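Local coordinates for glucose dehydrogenase (Haloferax mediterranei, PDB 2B5W), which catalyses the NAD(P)+-dependent oxidation of D-glucose and several other aldoses, preferring NADP+ as electron acceptor and using a catalytic zinc ion, at residues R140-L145 / T315-P320; I152-K157 / F245-T250; G185-A190 / E325-G330; E219-T224 / K321-D326. The protein carries 1 engineered substitution. One frame throughout, in Å; residues are numbered along the deposited sequence.

In the fold
From the N terminus, the loop 140-145 leads into helix 149-164, and interaction 1 joins it to the end of helix 306-318, closing a loop of about 170 residues. Interaction 2 (152-157 with 245-250) nests inside that loop and ties helix 149-164 to a central strand of the Rossmann sheet. Interaction 3, from helix 183-194 to 325-330, crosses interactions 1 and 2. Interaction 4, from the end of helix 213-220 to 321-326, also crosses both; it starts later in the chain but ends on the same stretch as interaction 3, sharing Glu325 and Asp326. Thr155 and Thr188 hydroxyls link interactions 2 and 3; Thr315 and Glu156 link 1 and 2.

Interaction 1 of 4, residues R140-L145 / T315-P320; sequences RSQAEL and TFTKLP. With K (potassium ion), chain F.
The ring of Phe316 is held between two side chains of segment 140-145. Leu145 arrives at the ring edge, near its plane, with CB 3.8 Å from Phe316 CE2. Gln142 runs past the CD1-CE1 side of the ring in the opposite direction to the Phe316 side chain, its NE2 lying 3.5 Å from Phe316 CD1 and its CG 3.7 Å from the same atom. NE2 approaches the ring obliquely, with the amide plane 40° from the ring plane.

One shell out, the amide nitrogen of Gln142 finds its hydrogen bond at the carbonyl oxygen of Thr313, in the preceding turn of helix 306-318. The Thr317 hydroxyl bonds to that same oxygen, which is consistent with their closeness, 3.5 Å from Gln142 NE2 to Thr317 OG1, without a bond between them. CG anti to the backbone N (chi1 180°) carries the Phe316 ring out between Gln142 and Leu145. Ile152 and Leu324, from two further helices, also pack on its ring.

At the neighbouring position, Thr315 OG1 binds a potassium ion at 2.8 Å and is hydrogen-bonded to Glu156 of helix 149-164. The contact fits the zinc-containing alcohol dehydrogenase fold: the loop following a strand of the GroES-like part is packed, mainly through Phe316, against helix 306-318 of the nucleotide-binding part.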
# COMPACT_ATOMS: atom_id res chain seq x y z
N ARG A 140 -33.67 5.49 12.36
CA ARG A 140 -34.96 5.32 11.67
C ARG A 140 -35.10 6.22 10.46
O ARG A 140 -35.72 5.85 9.45
CB ARG A 140 -36.16 5.60 12.60
CG ARG A 140 -36.25 4.70 13.75
CD ARG A 140 -37.56 4.83 14.51
NE ARG A 140 -37.94 3.55 15.10
CZ ARG A 140 -38.56 2.56 14.46
NH1 ARG A 140 -38.92 2.68 13.18
NH2 ARG A 140 -38.83 1.45 15.11
N SER A 141 -34.60 7.44 10.55
CA SER A 141 -34.69 8.40 9.49
C SER A 141 -33.81 8.12 8.27
O SER A 141 -33.91 8.79 7.24
CB SER A 141 -34.42 9.81 9.97
OG SER A 141 -33.21 9.92 10.70
N GLN A 142 -32.92 7.14 8.40
CA GLN A 142 -32.13 6.65 7.26
C GLN A 142 -32.81 5.51 6.54
O GLN A 142 -32.24 4.94 5.62
CB GLN A 142 -30.71 6.28 7.75
CG GLN A 142 -29.95 7.56 8.15
CD GLN A 142 -28.53 7.33 8.70
OE1 GLN A 142 -28.01 6.24 8.61
NE2 GLN A 142 -27.93 8.39 9.25
N ALA A 143 -34.03 5.18 6.91
CA ALA A 143 -34.74 4.12 6.20
C ALA A 143 -34.94 4.45 4.74
O ALA A 143 -34.78 3.55 3.92
CB ALA A 143 -36.06 3.84 6.83
N GLU A 144 -35.37 5.67 4.43
CA GLU A 144 -35.68 6.05 3.05
C GLU A 144 -34.50 5.81 2.12
O GLU A 144 -34.63 5.26 1.03
CB GLU A 144 -36.17 7.52 2.98
CG GLU A 144 -36.44 8.03 1.58
CD GLU A 144 -36.67 9.53 1.48
OE1 GLU A 144 -36.65 10.04 0.34
OE2 GLU A 144 -36.87 10.17 2.53
N LEU A 145 -33.32 6.23 2.56
CA LEU A 145 -32.12 6.11 1.74
C LEU A 145 -31.15 5.09 2.32
O LEU A 145 -29.93 5.11 2.01
CB LEU A 145 -31.46 7.46 1.55
CG LEU A 145 -32.31 8.50 0.86
CD1 LEU A 145 -31.48 9.80 0.71
CD2 LEU A 145 -32.81 7.99 -0.51
N THR A 315 -21.40 9.35 8.57
CA THR A 315 -21.03 10.05 7.35
C THR A 315 -22.27 10.49 6.58
O THR A 315 -22.35 11.61 6.09
CB THR A 315 -20.15 9.17 6.52
OG1 THR A 315 -18.89 8.95 7.21
CG2 THR A 315 -19.79 9.85 5.15
N PHE A 316 -23.28 9.61 6.51
CA PHE A 316 -24.53 9.96 5.83
C PHE A 316 -25.13 11.28 6.31
O PHE A 316 -25.56 12.11 5.52
CB PHE A 316 -25.53 8.83 6.05
CG PHE A 316 -26.88 9.06 5.40
CD1 PHE A 316 -27.82 9.77 6.01
CD2 PHE A 316 -27.18 8.42 4.21
CE1 PHE A 316 -29.06 9.98 5.41
CE2 PHE A 316 -28.42 8.59 3.62
CZ PHE A 316 -29.34 9.35 4.23
N THR A 317 -25.13 11.50 7.63
CA THR A 317 -25.66 12.71 8.24
C THR A 317 -24.98 14.00 7.79
O THR A 317 -25.55 15.10 7.82
CB THR A 317 -25.58 12.54 9.76
OG1 THR A 317 -26.36 11.39 10.16
CG2 THR A 317 -26.17 13.65 10.46
N LYS A 318 -23.72 13.86 7.33
CA LYS A 318 -22.94 14.99 6.86
C LYS A 318 -23.04 15.27 5.36
O LYS A 318 -22.56 16.29 4.87
CB LYS A 318 -21.47 14.74 7.17
CG LYS A 318 -21.17 14.62 8.62
CD LYS A 318 -19.67 14.47 8.92
CE LYS A 318 -19.43 14.10 10.38
NZ LYS A 318 -18.13 13.34 10.63
N LEU A 319 -23.62 14.35 4.63
CA LEU A 319 -23.71 14.56 3.18
C LEU A 319 -24.77 15.64 2.87
O LEU A 319 -25.80 15.71 3.53
CB LEU A 319 -24.03 13.25 2.46
CG LEU A 319 -23.02 12.13 2.64
CD1 LEU A 319 -23.55 10.84 2.04
CD2 LEU A 319 -21.68 12.49 2.18
N PRO A 320 -24.54 16.50 1.89
CA PRO A 320 -25.56 17.54 1.60
C PRO A 320 -26.90 16.97 1.13
O PRO A 320 -26.91 15.95 0.40
CB PRO A 320 -24.91 18.37 0.49
CG PRO A 320 -23.53 18.01 0.48
CD PRO A 320 -23.38 16.60 1.00
K K F . -16.66 10.62 7.66

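Interaction 2 of 4, residues I152-K157 / F245-T250. With NAP (NADP nicotinamide-adenine-dinucleotide phosphate), chain I.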
# COMPACT_ATOMS: atom_id res chain seq x y z
N ILE A 152 -21.74 3.31 0.95
CA ILE A 152 -20.92 4.20 1.80
C ILE A 152 -19.89 3.37 2.57
O ILE A 152 -18.71 3.76 2.67
CB ILE A 152 -21.78 5.09 2.73
CG1 ILE A 152 -22.64 6.09 1.92
CG2 ILE A 152 -20.86 5.90 3.69
CD1 ILE A 152 -23.67 6.80 2.73
N SER A 153 -20.33 2.23 3.09
CA SER A 153 -19.45 1.34 3.87
C SER A 153 -18.26 0.81 3.09
O SER A 153 -17.19 0.58 3.67
CB SER A 153 -20.24 0.18 4.51
OG SER A 153 -20.53 -0.87 3.62
N ILE A 154 -18.46 0.55 1.80
CA ILE A 154 -17.38 0.13 0.90
C ILE A 154 -16.27 1.18 0.97
O ILE A 154 -15.09 0.85 1.09
CB ILE A 154 -17.89 -0.08 -0.53
CG1 ILE A 154 -18.85 -1.27 -0.62
CG2 ILE A 154 -16.72 -0.18 -1.48
CD1 ILE A 154 -18.27 -2.58 -0.26
N THR A 155 -16.63 2.45 0.82
CA THR A 155 -15.66 3.52 0.90
C THR A 155 -15.09 3.66 2.29
O THR A 155 -13.90 3.92 2.43
CB THR A 155 -16.30 4.82 0.40
OG1 THR A 155 -16.54 4.61 -1.00
CG2 THR A 155 -15.34 6.00 0.54
N GLU A 156 -15.90 3.50 3.31
CA GLU A 156 -15.37 3.61 4.67
C GLU A 156 -14.24 2.58 4.87
O GLU A 156 -13.23 2.90 5.48
CB GLU A 156 -16.45 3.40 5.71
CG GLU A 156 -17.57 4.42 5.74
CD GLU A 156 -17.23 5.77 6.35
OE1 GLU A 156 -16.07 6.01 6.79
OE2 GLU A 156 -18.15 6.59 6.38
N LYS A 157 -14.42 1.36 4.39
CA LYS A 157 -13.36 0.37 4.55
C LYS A 157 -12.12 0.76 3.74
O LYS A 157 -11.00 0.69 4.23
CB LYS A 157 -13.81 -1.04 4.12
CG LYS A 157 -12.64 -2.04 4.17
CD LYS A 157 -12.97 -3.44 3.72
CE LYS A 157 -11.67 -4.22 3.45
NZ LYS A 157 -11.95 -5.64 3.19
N PHE A 245 -4.33 11.89 -2.42
CA PHE A 245 -5.15 10.70 -2.27
C PHE A 245 -5.86 10.45 -3.58
O PHE A 245 -6.45 11.38 -4.14
CB PHE A 245 -6.18 10.83 -1.15
CG PHE A 245 -7.00 9.60 -0.99
CD1 PHE A 245 -6.38 8.38 -0.75
CD2 PHE A 245 -8.38 9.60 -1.13
CE1 PHE A 245 -7.11 7.25 -0.64
CE2 PHE A 245 -9.09 8.46 -1.00
CZ PHE A 245 -8.44 7.27 -0.78
N ILE A 246 -5.76 9.24 -4.10
CA ILE A 246 -6.54 8.81 -5.25
C ILE A 246 -7.41 7.62 -4.89
O ILE A 246 -6.95 6.69 -4.23
CB ILE A 246 -5.60 8.49 -6.44
CG1 ILE A 246 -4.90 9.78 -6.87
CG2 ILE A 246 -6.39 7.84 -7.57
CD1 ILE A 246 -3.88 9.59 -8.00
N TYR A 247 -8.68 7.68 -5.26
CA TYR A 247 -9.62 6.58 -5.11
C TYR A 247 -10.05 6.15 -6.48
O TYR A 247 -10.72 6.91 -7.19
CB TYR A 247 -10.83 7.10 -4.32
CG TYR A 247 -11.83 6.08 -3.86
CD1 TYR A 247 -12.79 5.57 -4.73
CD2 TYR A 247 -11.87 5.67 -2.53
CE1 TYR A 247 -13.75 4.68 -4.30
CE2 TYR A 247 -12.83 4.75 -2.11
CZ TYR A 247 -13.75 4.27 -2.99
OH TYR A 247 -14.75 3.38 -2.62
N GLU A 248 -9.70 4.93 -6.85
CA GLU A 248 -10.04 4.39 -8.15
C GLU A 248 -11.34 3.61 -8.11
O GLU A 248 -11.49 2.65 -7.38
CB GLU A 248 -8.89 3.54 -8.66
CG GLU A 248 -9.17 2.83 -9.97
CD GLU A 248 -9.94 1.54 -9.81
OE1 GLU A 248 -9.56 0.70 -8.94
OE2 GLU A 248 -10.95 1.32 -10.52
N ALA A 249 -12.30 4.02 -8.94
CA ALA A 249 -13.62 3.41 -9.03
C ALA A 249 -14.11 3.38 -10.48
O ALA A 249 -15.26 3.73 -10.76
CB ALA A 249 -14.59 4.15 -8.13
N THR A 250 -13.22 3.01 -11.39
CA THR A 250 -13.56 2.85 -12.80
C THR A 250 -13.53 1.42 -13.27
O THR A 250 -14.18 1.07 -14.25
CB THR A 250 -12.59 3.63 -13.69
OG1 THR A 250 -11.24 3.20 -13.43
CG2 THR A 250 -12.64 5.10 -13.45
PA NAP I . -20.06 2.06 -12.69
O1A NAP I . -19.94 1.18 -13.83
O2A NAP I . -21.48 2.61 -12.49
O5B NAP I . -19.10 3.31 -12.83
C5B NAP I . -17.83 3.27 -13.42
C4B NAP I . -17.70 4.65 -14.01
O4B NAP I . -16.37 4.82 -14.43
C3B NAP I . -18.62 4.88 -15.24
O3B NAP I . -19.50 5.98 -15.07
C2B NAP I . -17.63 5.11 -16.38
O2B NAP I . -18.00 6.14 -17.29
C1B NAP I . -16.37 5.51 -15.66
N9A NAP I . -15.19 5.13 -16.42
C8A NAP I . -14.83 3.86 -16.82
N7A NAP I . -13.67 3.94 -17.50
C5A NAP I . -13.31 5.27 -17.57
C6A NAP I . -12.23 5.95 -18.15
N6A NAP I . -11.28 5.33 -18.88
N1A NAP I . -12.16 7.32 -18.02
C2A NAP I . -13.11 8.02 -17.32
N3A NAP I . -14.18 7.36 -16.75
C4A NAP I . -14.27 6.01 -16.86
O3 NAP I . -19.77 1.29 -11.33
PN NAP I . -19.91 1.73 -9.78
O1N NAP I . -19.60 3.18 -9.58
O2N NAP I . -21.12 1.14 -9.13
O5D NAP I . -18.60 0.87 -9.48
C5D NAP I . -17.32 1.38 -9.79
C4D NAP I . -16.28 0.26 -9.75
O4D NAP I . -16.18 -0.21 -8.41
C3D NAP I . -16.64 -0.95 -10.62
O3D NAP I . -15.49 -1.45 -11.28
C2D NAP I . -17.17 -1.95 -9.59
O2D NAP I . -17.12 -3.30 -9.98
C1D NAP I . -16.29 -1.64 -8.39
N1N NAP I . -16.85 -1.94 -7.07
C2N NAP I . -16.00 -2.57 -6.21
C3N NAP I . -16.39 -2.82 -4.93
C7N NAP I . -15.32 -3.34 -4.02
O7N NAP I . -15.85 -3.76 -2.80
N7N NAP I . -14.02 -3.37 -4.42
C4N NAP I . -17.67 -2.49 -4.47
C5N NAP I . -18.53 -1.84 -5.35
C6N NAP I . -18.10 -1.55 -6.65
P2B NAP I . -18.89 5.84 -18.64
O1X NAP I . -20.24 5.43 -18.32
O2X NAP I . -18.83 7.19 -19.39
O3X NAP I . -18.19 4.75 -19.46
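Two hydroxyls meet here: Thr155 OG1, on helix 149-164, lies 2.7 Å from Tyr247 OH, on strand 243-248. Tyr247 swings its ring toward the helix with CG anti to the backbone N (chi1 -171°), which carries the phenol oxygen to the helix surface. Thr155 places OG1 beside its own backbone N and leaves CG2 for the ring, 3.9 Å from Tyr247 CE2. The threonine oxygen approaches the ring obliquely and is also hydrogen-bonded to Thr188 OG1 of helix 183-194, making a small buried cluster of hydroxyls.

Ile154, the residue before, sends its branches to the cofactor: CD1 lies 3.7 Å from the carboxamide oxygen O7N of NADP, and CG2 is 3.9 Å from C4N of the nicotinamide. At the strand's end, Ala249 O sits 3.3 Å from C5D of the ribose, while Thr250 CG2 packs beside the adenine, 3.9 Å from C4A. That turn is braced by Glu248, whose OE2 takes the Thr250 N-H at 3.0 Å, on its anti side and 30° out of the carboxylate plane. Its OE1 bonds to Gly273 N and to His288 of the second subunit.

Chemically, then, the buried hydroxyls of Thr155, Tyr247 and Thr188 lie within hydrogen-bonding distance in a chain centred on Thr155, which probably offsets the cost of burying them, while Ile154 beside Thr155, and Ala249 and Thr250 a little beyond Tyr247, present apolar and backbone atoms to both ends of the NADP.

Interaction 3 of 4, residues G185-A190 / E325-G330; sequences GLLTLA and EDLVTG
Leu327 meets Leu186 and Leu187 in a buried apolar contact, and its side chain can be followed outward. CB heads from the last turn of helix 321-327 toward helix 183-194, and CG continues in that direction, anti to the backbone N (chi1 -177°). Neither atom touches the opposing helix; they span the gap, and the two methyls make the contact. CD1 comes 4.0 Å from Leu186 CB, near the root of that residue and not its tip. CD2 turns to the next residue along and lies 3.9 Å from Leu187 CD1. The fork thus straddles two consecutive positions of one helix.

The two leucines on that helix present themselves differently. Leu186 points toward Leu327 and offers its first carbon, its CG lying beside the backbone N. Leu187 has CG anti to the backbone N (chi1 -165°), and its side chain crosses that of Leu327 at about a right angle, so that a single methyl reaches across. All the contacts are ordinary van der Waals distances between methyl and methylene groups. Ile348 from a nearby loop touches both Leu186 and Leu327, while Phe323 and Ile152 press on Leu187.

Past Leu327 the chain leaves helical geometry at Val328 and enters strand 328-333, which runs parallel to 349-353 in the mixed sheet. On the other side, helix 183-194 begins at Ser183, in the NADP-binding stretch Asn181-Leu184, shortly after strand 175-179. This is the first helix of a Rossmann fold, and Leu327 packs it against the helix leading back to the mixed sheet.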
# COMPACT_ATOMS: atom_id res chain seq x y z
N GLY A 185 -18.15 6.27 -7.19
CA GLY A 185 -17.25 7.40 -7.30
C GLY A 185 -17.89 8.69 -6.83
O GLY A 185 -17.26 9.45 -6.12
N LEU A 186 -19.15 8.93 -7.18
CA LEU A 186 -19.76 10.20 -6.81
C LEU A 186 -20.05 10.22 -5.30
O LEU A 186 -19.87 11.23 -4.64
CB LEU A 186 -21.04 10.45 -7.60
CG LEU A 186 -20.81 10.60 -9.10
CD1 LEU A 186 -22.15 10.70 -9.82
CD2 LEU A 186 -20.04 11.82 -9.42
N LEU A 187 -20.53 9.10 -4.76
CA LEU A 187 -20.71 9.01 -3.31
C LEU A 187 -19.38 9.27 -2.58
O LEU A 187 -19.31 10.03 -1.60
CB LEU A 187 -21.24 7.61 -2.96
CG LEU A 187 -21.84 7.30 -1.62
CD1 LEU A 187 -23.04 8.18 -1.37
CD2 LEU A 187 -22.23 5.81 -1.65
N THR A 188 -18.32 8.66 -3.09
CA THR A 188 -17.01 8.80 -2.53
C THR A 188 -16.53 10.25 -2.57
O THR A 188 -15.97 10.75 -1.60
CB THR A 188 -16.02 7.87 -3.22
OG1 THR A 188 -16.43 6.51 -3.01
CG2 THR A 188 -14.67 8.00 -2.66
N LEU A 189 -16.78 10.93 -3.68
CA LEU A 189 -16.38 12.32 -3.79
C LEU A 189 -17.04 13.20 -2.70
O LEU A 189 -16.38 14.03 -2.09
CB LEU A 189 -16.70 12.81 -5.20
CG LEU A 189 -16.28 14.22 -5.57
CD1 LEU A 189 -14.79 14.36 -5.60
CD2 LEU A 189 -16.93 14.60 -6.91
N ALA A 190 -18.34 13.02 -2.46
CA ALA A 190 -19.04 13.73 -1.41
C ALA A 190 -18.52 13.34 -0.04
O ALA A 190 -18.36 14.19 0.85
CB ALA A 190 -20.54 13.49 -1.47
N GLU A 325 -30.34 14.04 -3.05
CA GLU A 325 -31.45 14.19 -3.98
C GLU A 325 -30.99 13.95 -5.42
O GLU A 325 -31.64 13.23 -6.16
CB GLU A 325 -32.07 15.59 -3.83
CG GLU A 325 -32.77 15.85 -2.50
CD GLU A 325 -33.30 17.28 -2.36
OE1 GLU A 325 -32.87 18.18 -3.12
OE2 GLU A 325 -34.15 17.51 -1.48
N ASP A 326 -29.84 14.50 -5.80
CA ASP A 326 -29.38 14.41 -7.19
C ASP A 326 -28.76 13.06 -7.53
O ASP A 326 -28.80 12.58 -8.67
CB ASP A 326 -28.44 15.55 -7.54
CG ASP A 326 -29.12 16.92 -7.54
OD1 ASP A 326 -30.36 17.02 -7.40
OD2 ASP A 326 -28.47 17.96 -7.68
N LEU A 327 -28.14 12.42 -6.55
CA LEU A 327 -27.54 11.12 -6.73
C LEU A 327 -28.54 10.04 -7.08
O LEU A 327 -28.29 9.21 -7.95
CB LEU A 327 -26.77 10.72 -5.46
CG LEU A 327 -26.02 9.37 -5.54
CD1 LEU A 327 -24.74 9.52 -6.30
CD2 LEU A 327 -25.77 8.82 -4.12
N VAL A 328 -29.65 10.04 -6.34
CA VAL A 328 -30.69 9.01 -6.47
C VAL A 328 -31.69 9.46 -7.55
O VAL A 328 -32.59 10.28 -7.33
CB VAL A 328 -31.36 8.70 -5.13
CG1 VAL A 328 -32.39 7.58 -5.33
CG2 VAL A 328 -30.32 8.26 -4.12
N THR A 329 -31.48 8.92 -8.73
CA THR A 329 -32.23 9.34 -9.91
C THR A 329 -33.53 8.61 -10.06
O THR A 329 -34.41 9.08 -10.81
CB THR A 329 -31.38 9.25 -11.17
OG1 THR A 329 -30.76 7.98 -11.28
CG2 THR A 329 -30.20 10.23 -11.16
N GLY A 330 -33.71 7.49 -9.36
CA GLY A 330 -34.99 6.80 -9.39
C GLY A 330 -35.15 5.75 -8.33
O GLY A 330 -34.29 4.90 -8.20

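Interaction 4 of 4, residues E219-T224 / K321-D326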
# COMPACT_ATOMS: atom_id res chain seq x y z
N GLU A 219 -19.40 19.24 -10.14
CA GLU A 219 -19.19 20.68 -10.06
C GLU A 219 -19.94 21.35 -8.91
O GLU A 219 -19.45 22.31 -8.32
CB GLU A 219 -19.49 21.31 -11.44
CG GLU A 219 -18.44 20.85 -12.44
CD GLU A 219 -18.52 21.54 -13.81
OE1 GLU A 219 -19.63 21.89 -14.22
OE2 GLU A 219 -17.47 21.67 -14.48
N GLU A 220 -21.13 20.85 -8.60
CA GLU A 220 -21.94 21.37 -7.51
C GLU A 220 -21.30 21.08 -6.15
O GLU A 220 -21.41 21.87 -5.22
CB GLU A 220 -23.37 20.89 -7.62
CG GLU A 220 -24.34 21.61 -6.70
CD GLU A 220 -24.63 23.03 -7.15
OE1 GLU A 220 -24.45 23.35 -8.34
OE2 GLU A 220 -25.02 23.83 -6.28
N LEU A 221 -20.52 20.00 -6.09
CA LEU A 221 -19.67 19.73 -4.92
C LEU A 221 -18.41 20.59 -4.83
O LEU A 221 -17.58 20.40 -3.94
CB LEU A 221 -19.25 18.25 -4.90
CG LEU A 221 -20.37 17.27 -4.55
CD1 LEU A 221 -19.98 15.83 -4.91
CD2 LEU A 221 -20.68 17.37 -3.08
N ASP A 222 -18.27 21.54 -5.75
CA ASP A 222 -17.05 22.37 -5.88
C ASP A 222 -15.80 21.56 -6.26
O ASP A 222 -14.68 22.02 -6.04
CB ASP A 222 -16.76 23.14 -4.60
CG ASP A 222 -15.92 24.36 -4.82
OD1 ASP A 222 -16.12 25.04 -5.85
OD2 ASP A 222 -15.03 24.71 -4.02
N ALA A 223 -15.99 20.41 -6.89
CA ALA A 223 -14.87 19.64 -7.41
C ALA A 223 -14.66 19.93 -8.89
O ALA A 223 -15.54 20.43 -9.59
CB ALA A 223 -15.10 18.12 -7.16
N THR A 224 -13.46 19.62 -9.37
CA THR A 224 -13.13 19.79 -10.76
C THR A 224 -13.35 18.51 -11.54
O THR A 224 -12.82 17.43 -11.19
CB THR A 224 -11.66 20.20 -10.89
OG1 THR A 224 -11.44 21.50 -10.33
CG2 THR A 224 -11.24 20.26 -12.37
N LYS A 321 -28.02 17.62 1.51
CA LYS A 321 -29.33 17.09 1.11
C LYS A 321 -29.49 17.16 -0.39
O LYS A 321 -30.02 16.23 -0.98
CB LYS A 321 -30.46 17.88 1.75
CG LYS A 321 -30.83 17.30 3.09
CD LYS A 321 -29.71 17.48 4.09
CE LYS A 321 -30.09 17.01 5.48
NZ LYS A 321 -28.92 16.82 6.36
N TRP A 322 -28.98 18.22 -1.03
CA TRP A 322 -29.10 18.33 -2.49
C TRP A 322 -28.39 17.17 -3.16
O TRP A 322 -28.80 16.75 -4.21
CB TRP A 322 -28.55 19.67 -3.08
CG TRP A 322 -27.05 19.74 -3.09
CD1 TRP A 322 -26.26 20.30 -2.13
CD2 TRP A 322 -26.14 19.19 -4.08
NE1 TRP A 322 -24.94 20.14 -2.46
CE2 TRP A 322 -24.83 19.46 -3.65
CE3 TRP A 322 -26.32 18.49 -5.26
CZ2 TRP A 322 -23.70 19.04 -4.34
CZ3 TRP A 322 -25.20 18.09 -5.98
CH2 TRP A 322 -23.91 18.36 -5.52
N PHE A 323 -27.27 16.74 -2.58
CA PHE A 323 -26.44 15.71 -3.20
C PHE A 323 -27.16 14.38 -3.16
O PHE A 323 -27.19 13.67 -4.16
CB PHE A 323 -25.07 15.63 -2.52
CG PHE A 323 -24.31 14.40 -2.88
CD1 PHE A 323 -23.63 14.29 -4.08
CD2 PHE A 323 -24.38 13.28 -2.06
CE1 PHE A 323 -22.96 13.12 -4.42
CE2 PHE A 323 -23.77 12.13 -2.41
CZ PHE A 323 -23.05 12.02 -3.58
N LEU A 324 -27.71 14.03 -2.01
CA LEU A 324 -28.52 12.82 -1.90
C LEU A 324 -29.73 12.87 -2.86
O LEU A 324 -30.11 11.84 -3.43
CB LEU A 324 -28.96 12.57 -0.47
CG LEU A 324 -27.82 12.32 0.51
CD1 LEU A 324 -28.37 12.28 1.91
CD2 LEU A 324 -27.08 11.05 0.21
N GLU A 325 -30.34 14.04 -3.05
CA GLU A 325 -31.45 14.19 -3.98
C GLU A 325 -30.99 13.95 -5.42
O GLU A 325 -31.64 13.23 -6.16
CB GLU A 325 -32.07 15.59 -3.83
CG GLU A 325 -32.77 15.85 -2.50
CD GLU A 325 -33.30 17.28 -2.36
OE1 GLU A 325 -32.87 18.18 -3.12
OE2 GLU A 325 -34.15 17.51 -1.48
N ASP A 326 -29.84 14.50 -5.80
CA ASP A 326 -29.38 14.41 -7.19
C ASP A 326 -28.76 13.06 -7.53
O ASP A 326 -28.80 12.58 -8.67
CB ASP A 326 -28.44 15.55 -7.54
CG ASP A 326 -29.12 16.92 -7.54
OD1 ASP A 326 -30.36 17.02 -7.40
OD2 ASP A 326 -28.47 17.96 -7.68
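This is a partly buried contact of side chains, with a CH-pi interaction at its centre, between the end of helix 213-220 and the first turns of helix 321-327. Glu220 lays its aliphatic part over one face of the Trp322 indole: CG stands 3.5 Å from the centroid of the six-membered ring and only 12° from its normal. CB comes close too, at 3.3 Å from Trp322 CH2. The chain bends beyond CG, and the carboxylate plane stands nearly perpendicular to the ring, at 84°.

The opposite face of the indole is backed by CB of the next residue, Phe323, so the ring is sandwiched between aliphatic carbons. Asp326 CG lies in plane at its edge. Trp322 has CG between the backbone N and the carbonyl carbon (chi1 74°), which brings the ring over CB of Phe323 and against Glu220. Leu221 completes the contact with its two branches parted: CD2 reaches Trp322 CZ2 at 3.7 Å, and CD1 goes to Phe323 CD1 at 4.0 Å, both obliquely. The glutamate and Asp326 carboxylates stay apart, with Glu220 OE1 6.8 Å from Asp326 OD2, a separation consistent with their like charges.

Asp222, with positive phi, ends helix 213-220 in a Schellman motif, and the chain then enters strand 224-227, an outermost strand of the parallel sheet. Helix 183-194 flanks the contact, with Leu189 against Leu221 and Ala190 against Phe323, while Ile217 of helix 213-220 touches Phe323 and Asp326.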